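Local coordinates for uncharacterized ACR, COG1565 superfamily (PDB 4F3N), which has a methyltransferase fold, binds S-adenosyl-L-homocysteine and may methylate protein arginine symmetrically, although its function is not established, at residues S46-G51 with H319-A324; L55-A60 with P332-I337; V85-G90 with L217-V222. One frame throughout, in Å; residues are numbered along the deposited sequence.

Interaction 1: S46-G51 with H319-A324. With SO4 (sulfate ion), chain B.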
ATOM      1  N   SER A  46       7.371 -27.061  -0.116  1.00 30.11           N
ATOM      2  CA  SER A  46       6.467 -27.642   0.943  1.00 27.92           C
ATOM      3  C   SER A  46       5.760 -26.550   1.725  1.00 26.58           C
ATOM      4  O   SER A  46       6.139 -25.368   1.699  1.00 28.63           O
ATOM      5  CB  SER A  46       7.241 -28.540   1.911  1.00 31.17           C
ATOM      6  OG  SER A  46       7.971 -27.754   2.833  1.00 34.93           O
ATOM      7  N   LEU A  47       4.734 -26.937   2.450  1.00 21.98           N
ATOM      8  CA  LEU A  47       3.907 -25.972   3.103  1.00 19.90           C
ATOM      9  C   LEU A  47       3.813 -26.335   4.571  1.00 17.91           C
ATOM     10  O   LEU A  47       3.127 -27.282   4.892  1.00 16.92           O
ATOM     11  CB  LEU A  47       2.537 -26.012   2.455  1.00 20.68           C
ATOM     12  CG  LEU A  47       1.590 -24.913   2.844  1.00 22.08           C
ATOM     13  CD1 LEU A  47       2.117 -23.616   2.215  1.00 22.64           C
ATOM     14  CD2 LEU A  47       0.176 -25.245   2.351  1.00 22.82           C
ATOM     15  N   PRO A  48       4.517 -25.602   5.447  1.00 16.15           N
ATOM     16  CA  PRO A  48       4.484 -25.899   6.891  1.00 16.24           C
ATOM     17  C   PRO A  48       3.082 -25.781   7.466  1.00 15.66           C
ATOM     18  O   PRO A  48       2.275 -24.927   7.032  1.00 14.22           O
ATOM     19  CB  PRO A  48       5.389 -24.836   7.480  1.00 16.82           C
ATOM     20  CG  PRO A  48       6.321 -24.502   6.375  1.00 17.11           C
ATOM     21  CD  PRO A  48       5.465 -24.509   5.160  1.00 17.15           C
ATOM     22  N   VAL A  49       2.771 -26.672   8.390  1.00 14.70           N
ATOM     23  CA  VAL A  49       1.496 -26.682   9.058  1.00 14.59           C
ATOM     24  C   VAL A  49       1.584 -25.785  10.281  1.00 15.59           C
ATOM     25  O   VAL A  49       2.516 -25.934  11.096  1.00 15.35           O
ATOM     26  CB  VAL A  49       1.152 -28.105   9.489  1.00 14.71           C
ATOM     27  CG1 VAL A  49      -0.158 -28.122  10.253  1.00 14.78           C
ATOM     28  CG2 VAL A  49       1.126 -29.015   8.259  1.00 14.10           C
ATOM     29  N   PRO A  50       0.621 -24.856  10.449  1.00 15.07           N
ATOM     30  CA  PRO A  50       0.670 -23.997  11.652  1.00 16.72           C
ATOM     31  C   PRO A  50       0.415 -24.754  12.950  1.00 18.31           C
ATOM     32  O   PRO A  50      -0.158 -25.836  12.929  1.00 18.39           O
ATOM     33  CB  PRO A  50      -0.491 -22.993  11.456  1.00 16.50           C
ATOM     34  CG  PRO A  50      -1.087 -23.295  10.139  1.00 15.82           C
ATOM     35  CD  PRO A  50      -0.531 -24.559   9.570  1.00 15.39           C
ATOM     36  N   GLY A  51       0.779 -24.127  14.056  1.00 21.22           N
ATOM     37  CA  GLY A  51       0.465 -24.630  15.384  1.00 22.51           C
ATOM     38  C   GLY A  51      -1.027 -24.754  15.660  1.00 24.49           C
ATOM     39  O   GLY A  51      -1.858 -24.165  14.947  1.00 22.64           O
ATOM     40  N   HIS A 319       1.977 -14.301   0.750  1.00 17.39           N
ATOM     41  CA  HIS A 319       3.177 -14.564   1.529  1.00 18.93           C
ATOM     42  C   HIS A 319       2.803 -15.316   2.753  1.00 17.87           C
ATOM     43  O   HIS A 319       2.129 -14.780   3.610  1.00 16.18           O
ATOM     44  CB  HIS A 319       3.869 -13.257   1.914  1.00 21.32           C
ATOM     45  CG  HIS A 319       4.132 -12.369   0.743  1.00 24.15           C
ATOM     46  ND1 HIS A 319       3.219 -11.482   0.297  1.00 27.35           N
ATOM     47  CD2 HIS A 319       5.216 -12.277  -0.107  1.00 27.38           C
ATOM     48  CE1 HIS A 319       3.712 -10.851  -0.790  1.00 27.20           C
ATOM     49  NE2 HIS A 319       4.923 -11.326  -1.033  1.00 26.61           N
ATOM     50  N   TYR A 320       3.289 -16.550   2.840  1.00 17.76           N
ATOM     51  CA  TYR A 320       3.033 -17.420   3.975  1.00 17.62           C
ATOM     52  C   TYR A 320       4.385 -17.822   4.569  1.00 18.56           C
ATOM     53  O   TYR A 320       5.177 -18.486   3.897  1.00 17.57           O
ATOM     54  CB  TYR A 320       2.236 -18.638   3.520  1.00 16.84           C
ATOM     55  CG  TYR A 320       1.993 -19.652   4.627  1.00 15.63           C
ATOM     56  CD1 TYR A 320       1.289 -19.311   5.761  1.00 15.32           C
ATOM     57  CD2 TYR A 320       2.535 -20.930   4.561  1.00 16.64           C
ATOM     58  CE1 TYR A 320       1.077 -20.225   6.796  1.00 15.40           C
ATOM     59  CE2 TYR A 320       2.316 -21.840   5.577  1.00 16.05           C
ATOM     60  CZ  TYR A 320       1.618 -21.488   6.705  1.00 16.23           C
ATOM     61  OH  TYR A 320       1.413 -22.428   7.736  1.00 16.42           O
ATOM     62  N   ARG A 321       4.610 -17.410   5.819  1.00 22.26           N
ATOM     63  CA  ARG A 321       5.893 -17.628   6.511  1.00 26.44           C
ATOM     64  C   ARG A 321       7.013 -17.124   5.594  1.00 30.05           C
ATOM     65  O   ARG A 321       7.947 -17.863   5.252  1.00 33.02           O
ATOM     66  CB  ARG A 321       6.078 -19.093   6.876  1.00 27.33           C
ATOM     67  CG  ARG A 321       4.967 -19.634   7.770  1.00 28.51           C
ATOM     68  CD  ARG A 321       5.003 -21.138   7.813  1.00 30.47           C
ATOM     69  NE  ARG A 321       6.054 -21.694   8.682  1.00 31.99           N
ATOM     70  CZ  ARG A 321       5.868 -22.189   9.916  1.00 32.20           C
ATOM     71  NH1 ARG A 321       4.672 -22.184  10.489  1.00 31.82           N
ATOM     72  NH2 ARG A 321       6.900 -22.720  10.585  1.00 33.06           N
ATOM     73  N   HIS A 322       6.853 -15.883   5.150  1.00 33.64           N
ATOM     74  CA  HIS A 322       7.778 -15.255   4.212  1.00 36.67           C
ATOM     75  C   HIS A 322       8.209 -16.233   3.132  1.00 39.72           C
ATOM     76  O   HIS A 322       9.396 -16.533   2.968  1.00 45.02           O
ATOM     77  CB  HIS A 322       8.969 -14.668   4.983  1.00 40.53           C
ATOM     78  N   ARG A 323       7.218 -16.792   2.438  1.00 36.36           N
ATOM     79  CA  ARG A 323       7.408 -17.539   1.202  1.00 31.31           C
ATOM     80  C   ARG A 323       6.348 -16.993   0.239  1.00 27.72           C
ATOM     81  O   ARG A 323       5.156 -17.038   0.545  1.00 23.83           O
ATOM     82  CB  ARG A 323       7.211 -19.035   1.405  1.00 31.94           C
ATOM     83  N   ALA A 324       6.800 -16.449  -0.887  1.00 25.97           N
ATOM     84  CA  ALA A 324       5.929 -15.865  -1.921  1.00 24.03           C
ATOM     85  C   ALA A 324       5.325 -16.955  -2.781  1.00 23.22           C
ATOM     86  O   ALA A 324       6.015 -17.857  -3.229  1.00 23.06           O
ATOM     87  CB  ALA A 324       6.727 -14.905  -2.804  1.00 23.71           C
TER
HETATM   88  S   SO4 B 501       9.713 -21.895   8.591  1.00 53.60           S
HETATM   89  O1  SO4 B 501       9.054 -23.216   8.822  1.00 47.71           O
HETATM   90  O2  SO4 B 501      11.014 -22.056   7.901  1.00 49.93           O
HETATM   91  O3  SO4 B 501       8.792 -21.084   7.740  1.00 52.47           O
HETATM   92  O4  SO4 B 501       9.958 -21.159   9.866  1.00 47.82           O
HETATM   93  O   HOH W   1       4.053 -24.065  12.354  1.00 28.05           O
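Tyr320 and Arg321 reach segment 46-51, just before helix 52-71, from a tight two-residue beta hairpin: Tyr320 N donates to Arg323 O, Arg323 N weakly returns the bond, and Arg321 and His322 have left-handed backbone angles. The Tyr320 ring stands with CG anti to its backbone N (chi1 176°), which carries the hydroxyl across to the backbone of Pro48. There OH donates to Pro48 O at 2.7 Å, the acceptor lying in the ring plane at its edge, while the hydroxyl itself sits 42° above the carbonyl plane. Leu47 crosses the tyrosine at about a right angle, its CD1 3.6 Å from Tyr320 CD2, and Pro50 CD comes within 3.4 Å of Tyr320 OH. Arg321 bends at chi3, bringing one guanidinium face, near its rim, over Pro48 CB, 3.4 Å from Arg321 NE. At the edge, Arg321 NE donates a hydrogen bond to sulfate O3 (3.0 Å) and NH2 one to O1 (2.8 Å), whereas NH1 donates to a water that in turn donates to Val49 O. Both links thus end on backbone carbonyls, one direct and one through water, and the sulfate, probably from the crystallisation liquor, would offset the arginine charge at this exposed surface.

Interaction 2: L55-A60 with P332-I337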
ATOM      1  N   LEU A  55      -3.967 -22.748  13.666  1.00 17.78           N
ATOM      2  CA  LEU A  55      -4.788 -23.582  12.800  1.00 16.96           C
ATOM      3  C   LEU A  55      -6.281 -23.446  13.170  1.00 16.27           C
ATOM      4  O   LEU A  55      -7.116 -23.316  12.290  1.00 15.21           O
ATOM      5  CB  LEU A  55      -4.340 -25.040  12.898  1.00 18.83           C
ATOM      6  CG  LEU A  55      -4.921 -26.042  11.930  1.00 19.65           C
ATOM      7  CD1 LEU A  55      -4.717 -25.550  10.497  1.00 20.61           C
ATOM      8  CD2 LEU A  55      -4.243 -27.391  12.175  1.00 21.31           C
ATOM      9  N   ALA A  56      -6.606 -23.456  14.464  1.00 16.66           N
ATOM     10  CA  ALA A  56      -7.996 -23.321  14.899  1.00 17.00           C
ATOM     11  C   ALA A  56      -8.585 -21.995  14.421  1.00 16.69           C
ATOM     12  O   ALA A  56      -9.763 -21.927  13.996  1.00 17.51           O
ATOM     13  CB  ALA A  56      -8.081 -23.399  16.430  1.00 18.22           C
ATOM     14  N   GLN A  57      -7.795 -20.940  14.539  1.00 17.02           N
ATOM     15  CA  GLN A  57      -8.197 -19.629  14.053  1.00 18.09           C
ATOM     16  C   GLN A  57      -8.470 -19.615  12.536  1.00 15.62           C
ATOM     17  O   GLN A  57      -9.516 -19.137  12.065  1.00 14.42           O
ATOM     18  CB  GLN A  57      -7.105 -18.595  14.349  1.00 20.99           C
ATOM     19  CG  GLN A  57      -7.337 -17.269  13.641  1.00 24.05           C
ATOM     20  CD  GLN A  57      -6.222 -16.273  13.849  1.00 27.45           C
ATOM     21  OE1 GLN A  57      -5.416 -15.994  12.924  1.00 32.33           O
ATOM     22  NE2 GLN A  57      -6.202 -15.671  15.023  1.00 30.33           N
ATOM     23  N   SER A  58      -7.512 -20.149  11.786  1.00 14.72           N
ATOM     24  CA  SER A  58      -7.655 -20.213  10.329  1.00 13.26           C
ATOM     25  C   SER A  58      -8.862 -21.065   9.944  1.00 13.65           C
ATOM     26  O   SER A  58      -9.620 -20.720   9.039  1.00 12.54           O
ATOM     27  CB  SER A  58      -6.380 -20.782   9.690  1.00 13.02           C
ATOM     28  OG  SER A  58      -6.435 -20.769   8.287  1.00 11.57           O
ATOM     29  N   GLU A  59      -9.043 -22.205  10.615  1.00 14.29           N
ATOM     30  CA  GLU A  59     -10.212 -23.055  10.319  1.00 15.10           C
ATOM     31  C   GLU A  59     -11.550 -22.363  10.602  1.00 14.67           C
ATOM     32  O   GLU A  59     -12.503 -22.518   9.811  1.00 13.83           O
ATOM     33  CB  GLU A  59     -10.078 -24.402  11.038  1.00 18.42           C
ATOM     34  CG  GLU A  59      -8.919 -25.197  10.479  1.00 20.70           C
ATOM     35  CD  GLU A  59      -8.597 -26.465  11.273  1.00 26.43           C
ATOM     36  OE1 GLU A  59      -8.781 -26.484  12.510  1.00 32.19           O
ATOM     37  OE2 GLU A  59      -8.130 -27.456  10.657  1.00 30.52           O
ATOM     38  N   ALA A  60     -11.633 -21.568  11.687  1.00 14.42           N
ATOM     39  CA  ALA A  60     -12.861 -20.856  12.026  1.00 14.57           C
ATOM     40  C   ALA A  60     -13.131 -19.814  10.936  1.00 14.41           C
ATOM     41  O   ALA A  60     -14.277 -19.664  10.448  1.00 13.68           O
ATOM     42  CB  ALA A  60     -12.772 -20.206  13.408  1.00 15.11           C
ATOM     43  N   PRO A 332      -6.263 -19.343   5.323  1.00 10.72           N
ATOM     44  CA  PRO A 332      -6.923 -18.057   5.523  1.00 10.90           C
ATOM     45  C   PRO A 332      -6.630 -17.452   6.910  1.00 11.41           C
ATOM     46  O   PRO A 332      -6.774 -18.122   7.930  1.00 12.41           O
ATOM     47  CB  PRO A 332      -8.413 -18.390   5.390  1.00 10.78           C
ATOM     48  CG  PRO A 332      -8.438 -19.539   4.466  1.00 10.84           C
ATOM     49  CD  PRO A 332      -7.196 -20.361   4.806  1.00 11.14           C
ATOM     50  N   GLY A 333      -6.234 -16.201   6.919  1.00 11.96           N
ATOM     51  CA  GLY A 333      -5.948 -15.505   8.172  1.00 12.32           C
ATOM     52  C   GLY A 333      -4.490 -15.580   8.578  1.00 13.54           C
ATOM     53  O   GLY A 333      -4.069 -14.841   9.495  1.00 13.50           O
ATOM     54  N   LEU A 334      -3.708 -16.488   7.977  1.00 13.37           N
ATOM     55  CA  LEU A 334      -2.308 -16.685   8.380  1.00 13.82           C
ATOM     56  C   LEU A 334      -1.300 -16.255   7.327  1.00 14.30           C
ATOM     57  O   LEU A 334      -0.088 -16.396   7.518  1.00 14.16           O
ATOM     58  CB  LEU A 334      -2.046 -18.142   8.761  1.00 14.36           C
ATOM     59  CG  LEU A 334      -2.980 -18.749   9.801  1.00 15.15           C
ATOM     60  CD1 LEU A 334      -2.562 -20.203  10.093  1.00 15.37           C
ATOM     61  CD2 LEU A 334      -3.001 -17.925  11.090  1.00 14.97           C
ATOM     62  N   GLN A 335      -1.784 -15.736   6.191  1.00 13.96           N
ATOM     63  CA  GLN A 335      -0.910 -15.212   5.185  1.00 14.23           C
ATOM     64  C   GLN A 335      -1.440 -13.872   4.652  1.00 14.15           C
ATOM     65  O   GLN A 335      -2.640 -13.576   4.756  1.00 13.04           O
ATOM     66  CB  GLN A 335      -0.718 -16.229   4.035  1.00 14.13           C
ATOM     67  CG  GLN A 335      -1.986 -16.513   3.224  1.00 14.01           C
ATOM     68  CD  GLN A 335      -1.703 -17.266   1.938  1.00 14.33           C
ATOM     69  OE1 GLN A 335      -0.653 -17.916   1.778  1.00 15.20           O
ATOM     70  NE2 GLN A 335      -2.652 -17.202   0.990  1.00 13.41           N
ATOM     71  N   ASP A 336      -0.511 -13.103   4.094  1.00 15.52           N
ATOM     72  CA  ASP A 336      -0.770 -11.821   3.433  1.00 16.87           C
ATOM     73  C   ASP A 336      -1.268 -12.122   2.021  1.00 15.23           C
ATOM     74  O   ASP A 336      -0.893 -13.121   1.437  1.00 14.85           O
ATOM     75  CB  ASP A 336       0.586 -11.087   3.320  1.00 21.06           C
ATOM     76  CG  ASP A 336       0.467  -9.636   3.083  1.00 25.89           C
ATOM     77  OD1 ASP A 336      -0.664  -9.122   2.965  1.00 30.15           O
ATOM     78  OD2 ASP A 336       1.550  -9.006   3.024  1.00 28.20           O
ATOM     79  N   ILE A 337      -2.095 -11.234   1.478  1.00 13.22           N
ATOM     80  CA  ILE A 337      -2.493 -11.279   0.075  1.00 12.69           C
ATOM     81  C   ILE A 337      -2.357  -9.841  -0.433  1.00 11.98           C
ATOM     82  O   ILE A 337      -2.912  -8.918   0.182  1.00 11.32           O
ATOM     83  CB  ILE A 337      -3.964 -11.735  -0.145  1.00 12.30           C
ATOM     84  CG1 ILE A 337      -4.232 -13.120   0.513  1.00 12.54           C
ATOM     85  CG2 ILE A 337      -4.245 -11.784  -1.657  1.00 12.25           C
ATOM     86  CD1 ILE A 337      -5.704 -13.539   0.553  1.00 12.96           C
TER
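Ser58, on helix 52-71, has its CA 5.3 Å from that of Pro332, so one turn of the helix lies close to the loop that leads into strand 336-342. The serine makes the polar bond of the contact. Its OG, anti to the backbone N at chi1 -176°, is directed at the loop and donates to Pro332 O at 2.7 Å. The hydroxyl is tilted 24° from the plane of that carbonyl. A second, softer approach converges on the same acceptor, since Ser58 CA lies 3.3 Å from Pro332 O in a CA-H...O contact. Pro332 O is therefore met by both the side chain and the backbone of one residue, and the buried hydroxyl has its partner in a main-chain oxygen.

Leu334 extends the contact with its two methyls divided between neighbouring helix residues. CD1 packs on Ser58 CB at 3.9 Å, while CD2 lies 3.6 Å from Gln57 OE1. The glutamine chain runs extended beyond CG and crosses Leu334 at a slant, its amide oxygen also passing the backbone of Gly333. Pro332 and Gly333 have the backbone angles of the two central residues of a type II turn; Gly333 takes the positive phi (93°) and presents only backbone to Gln57 and Ser58.

Helix 52-71 continues the packing on both sides of these residues, with Ala54 touching Leu334 and Leu61 touching Pro332. The proline also meets Tyr81 and Val85 of helix 78-87, so Pro332 sits between helices 52-71 and 78-87 just before the chain enters strand 336-342, whose Asp336 pairs through its backbone with His319 of strand 317-319.

Interaction 3: V85-G90 with L217-V222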
ATOM      1  N   VAL A  85     -10.472 -12.361   4.794  1.00 12.17           N
ATOM      2  CA  VAL A  85      -9.303 -13.101   5.279  1.00 12.40           C
ATOM      3  C   VAL A  85      -8.230 -12.149   5.795  1.00 12.30           C
ATOM      4  O   VAL A  85      -7.448 -12.500   6.706  1.00 13.41           O
ATOM      5  CB  VAL A  85      -8.717 -14.102   4.262  1.00 12.01           C
ATOM      6  CG1 VAL A  85      -9.785 -15.100   3.802  1.00 11.32           C
ATOM      7  CG2 VAL A  85      -8.075 -13.378   3.094  1.00 12.33           C
ATOM      8  N   LEU A  86      -8.214 -10.912   5.286  1.00 11.82           N
ATOM      9  CA  LEU A  86      -7.236  -9.945   5.731  1.00 12.13           C
ATOM     10  C   LEU A  86      -7.737  -9.125   6.931  1.00 13.02           C
ATOM     11  O   LEU A  86      -6.961  -8.830   7.820  1.00 13.97           O
ATOM     12  CB  LEU A  86      -6.821  -9.022   4.574  1.00 11.67           C
ATOM     13  CG  LEU A  86      -6.086  -9.640   3.362  1.00 11.21           C
ATOM     14  CD1 LEU A  86      -5.689  -8.539   2.370  1.00 11.16           C
ATOM     15  CD2 LEU A  86      -4.849 -10.376   3.857  1.00 11.37           C
ATOM     16  N   TYR A  87      -9.015  -8.783   6.938  1.00 13.33           N
ATOM     17  CA  TYR A  87      -9.534  -7.744   7.849  1.00 14.58           C
ATOM     18  C   TYR A  87     -10.670  -8.204   8.767  1.00 15.53           C
ATOM     19  O   TYR A  87     -11.205  -7.381   9.509  1.00 16.36           O
ATOM     20  CB  TYR A  87      -9.937  -6.496   7.074  1.00 14.85           C
ATOM     21  CG  TYR A  87      -8.814  -5.946   6.239  1.00 14.93           C
ATOM     22  CD1 TYR A  87      -7.705  -5.378   6.855  1.00 15.82           C
ATOM     23  CD2 TYR A  87      -8.817  -6.041   4.856  1.00 14.49           C
ATOM     24  CE1 TYR A  87      -6.633  -4.918   6.127  1.00 15.76           C
ATOM     25  CE2 TYR A  87      -7.738  -5.565   4.099  1.00 14.66           C
ATOM     26  CZ  TYR A  87      -6.660  -4.998   4.738  1.00 15.52           C
ATOM     27  OH  TYR A  87      -5.528  -4.502   4.087  1.00 15.74           O
ATOM     28  N   ALA A  88     -11.037  -9.494   8.771  1.00 15.35           N
ATOM     29  CA  ALA A  88     -12.104  -9.942   9.706  1.00 17.24           C
ATOM     30  C   ALA A  88     -11.681  -9.659  11.155  1.00 18.93           C
ATOM     31  O   ALA A  88     -10.591 -10.018  11.535  1.00 19.04           O
ATOM     32  CB  ALA A  88     -12.392 -11.433   9.542  1.00 16.66           C
ATOM     33  N   PRO A  89     -12.563  -9.058  11.966  1.00 22.18           N
ATOM     34  CA  PRO A  89     -12.110  -8.725  13.324  1.00 25.05           C
ATOM     35  C   PRO A  89     -11.544  -9.925  14.048  1.00 26.31           C
ATOM     36  O   PRO A  89     -12.144 -10.995  14.063  1.00 27.45           O
ATOM     37  CB  PRO A  89     -13.383  -8.228  14.001  1.00 25.13           C
ATOM     38  CG  PRO A  89     -14.149  -7.605  12.884  1.00 24.58           C
ATOM     39  CD  PRO A  89     -13.901  -8.520  11.695  1.00 22.87           C
ATOM     40  N   GLY A  90     -10.375  -9.779  14.640  1.00 28.67           N
ATOM     41  CA  GLY A  90      -9.864 -10.867  15.447  1.00 30.48           C
ATOM     42  C   GLY A  90      -9.104 -11.935  14.703  1.00 32.03           C
ATOM     43  O   GLY A  90      -8.027 -12.313  15.139  1.00 35.47           O
ATOM     44  N   LEU A 217      -1.951   0.815  -0.291  1.00  9.16           N
ATOM     45  CA  LEU A 217      -2.803   0.578  -1.458  1.00  8.99           C
ATOM     46  C   LEU A 217      -2.764  -0.874  -1.911  1.00  8.67           C
ATOM     47  O   LEU A 217      -3.838  -1.451  -2.311  1.00  9.18           O
ATOM     48  CB  LEU A 217      -2.435   1.504  -2.603  1.00  8.89           C
ATOM     49  CG  LEU A 217      -2.635   3.019  -2.380  1.00  9.38           C
ATOM     50  CD1 LEU A 217      -2.139   3.769  -3.612  1.00  9.16           C
ATOM     51  CD2 LEU A 217      -4.076   3.440  -2.016  1.00  9.73           C
ATOM     52  N   ASP A 218      -1.590  -1.504  -1.760  1.00  8.44           N
ATOM     53  CA  ASP A 218      -1.386  -2.882  -2.207  1.00  8.43           C
ATOM     54  C   ASP A 218      -2.183  -3.905  -1.402  1.00  9.25           C
ATOM     55  O   ASP A 218      -2.327  -5.022  -1.862  1.00  9.50           O
ATOM     56  CB  ASP A 218       0.101  -3.248  -2.239  1.00  8.42           C
ATOM     57  CG  ASP A 218       0.737  -3.239  -0.881  1.00  8.73           C
ATOM     58  OD1 ASP A 218       0.186  -3.897   0.023  1.00  9.14           O
ATOM     59  OD2 ASP A 218       1.796  -2.573  -0.681  1.00  8.28           O
ATOM     60  N   ALA A 219      -2.709  -3.513  -0.243  1.00  9.53           N
ATOM     61  CA  ALA A 219      -3.408  -4.485   0.649  1.00 10.41           C
ATOM     62  C   ALA A 219      -4.897  -4.232   0.685  1.00 10.81           C
ATOM     63  O   ALA A 219      -5.629  -4.904   1.419  1.00 10.83           O
ATOM     64  CB  ALA A 219      -2.853  -4.420   2.050  1.00 10.81           C
ATOM     65  N   MET A 220      -5.345  -3.291  -0.139  1.00 10.84           N
ATOM     66  CA  MET A 220      -6.786  -3.055  -0.271  1.00 10.83           C
ATOM     67  C   MET A 220      -7.421  -4.080  -1.224  1.00  9.95           C
ATOM     68  O   MET A 220      -6.796  -4.516  -2.194  1.00  8.89           O
ATOM     69  CB  MET A 220      -7.037  -1.637  -0.686  1.00 11.86           C
ATOM     70  CG  MET A 220      -6.543  -0.705   0.409  1.00 13.38           C
ATOM     71  SD  MET A 220      -6.829   1.017   0.106  1.00 14.79           S
ATOM     72  CE  MET A 220      -6.076   1.770   1.541  1.00 13.71           C
ATOM     73  N   PRO A 221      -8.640  -4.523  -0.897  1.00  9.55           N
ATOM     74  CA  PRO A 221      -9.201  -5.635  -1.654  1.00  9.29           C
ATOM     75  C   PRO A 221      -9.250  -5.369  -3.142  1.00  9.21           C
ATOM     76  O   PRO A 221      -9.582  -4.258  -3.576  1.00  9.07           O
ATOM     77  CB  PRO A 221     -10.626  -5.737  -1.072  1.00  9.60           C
ATOM     78  CG  PRO A 221     -10.494  -5.284   0.314  1.00 10.21           C
ATOM     79  CD  PRO A 221      -9.442  -4.216   0.301  1.00 10.35           C
ATOM     80  N   VAL A 222      -8.924  -6.389  -3.925  1.00  8.84           N
ATOM     81  CA  VAL A 222      -9.022  -6.295  -5.383  1.00  9.21           C
ATOM     82  C   VAL A 222     -10.079  -7.275  -5.881  1.00  9.18           C
ATOM     83  O   VAL A 222     -10.388  -8.256  -5.193  1.00  8.56           O
ATOM     84  CB  VAL A 222      -7.688  -6.586  -6.095  1.00  9.26           C
ATOM     85  CG1 VAL A 222      -6.625  -5.548  -5.691  1.00  9.66           C
ATOM     86  CG2 VAL A 222      -7.168  -8.031  -5.827  1.00  9.40           C
TER
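Tyr87, at the end of helix 78-87, reaches the 3-10 turn 217-219 that follows strand 210-214, one of the parallel strands in the central sheet of this Rossmann-like methyltransferase fold. The close part of the contact gathers round a single backbone oxygen. Ala219 O accepts a hydrogen bond from Tyr87 OH at 2.7 Å and lies in the plane of the ring, at its edge. Leu86 CD1 approaches the same oxygen at 3.8 Å, adding an apolar neighbour to the polar one. The methyl of Ala219 comes in at the phenol end, with CB 3.4 Å from Tyr87 OH, so this small residue meets the hydroxyl with both its carbonyl and its side chain.

Consecutive residues of the helix share this work. Tyr87 has CG anti to its carbonyl carbon (chi1 -56°), which swings the ring toward the turn and lets its hydroxyl reach Ala219 O, and Leu86 CB lies over one face of that ring, offset toward its rim. Tyr94 meets the Tyr87 ring as well and also touches Ala219.

Away from this group the contact is looser. Pro221 only brushes the partly exposed tyrosine, its CD being 4.4 Å from Tyr87 CE2, and its ring packs instead on Ser79 and Glu83 earlier in the helix. The CB of Met220 points away from segment 85-90, and its side chain packs on Phe281 of helix 276-288.

The turn lies close in sequence to Asn214, which binds S-adenosyl-L-homocysteine, and the side chains of Ala219 and Thr113, another residue of that site, are about 10 Å apart. This places the contact near these two binding residues. At its centre, Tyr87 OH approaches Ala219 O from above the carbonyl plane, 56° out of it, with a C=O...O angle of 119°.

Interactions 1 and 2 are neighbours, with centres about 11 Å apart: Pro50 CG packs on Leu334 CD1 at 3.4 Å, and strands 317-319 and 336-342 belong to one small mixed sheet. The centre of interaction 3 lies about 13 Å from that of interaction 2 and about 19 Å from that of interaction 1; it joins the former where Ile337 CD1 packs on Val85 CG2 of helix 78-87. Along the chain the segments of interactions 1 and 2 alternate, and interaction 3 is nested inside the loops that both close. The N-terminal part, from segment 46-51 through helices 52-71 and 78-87, is thereby laid against later parts of the chain, from the surface inward toward the cofactor region.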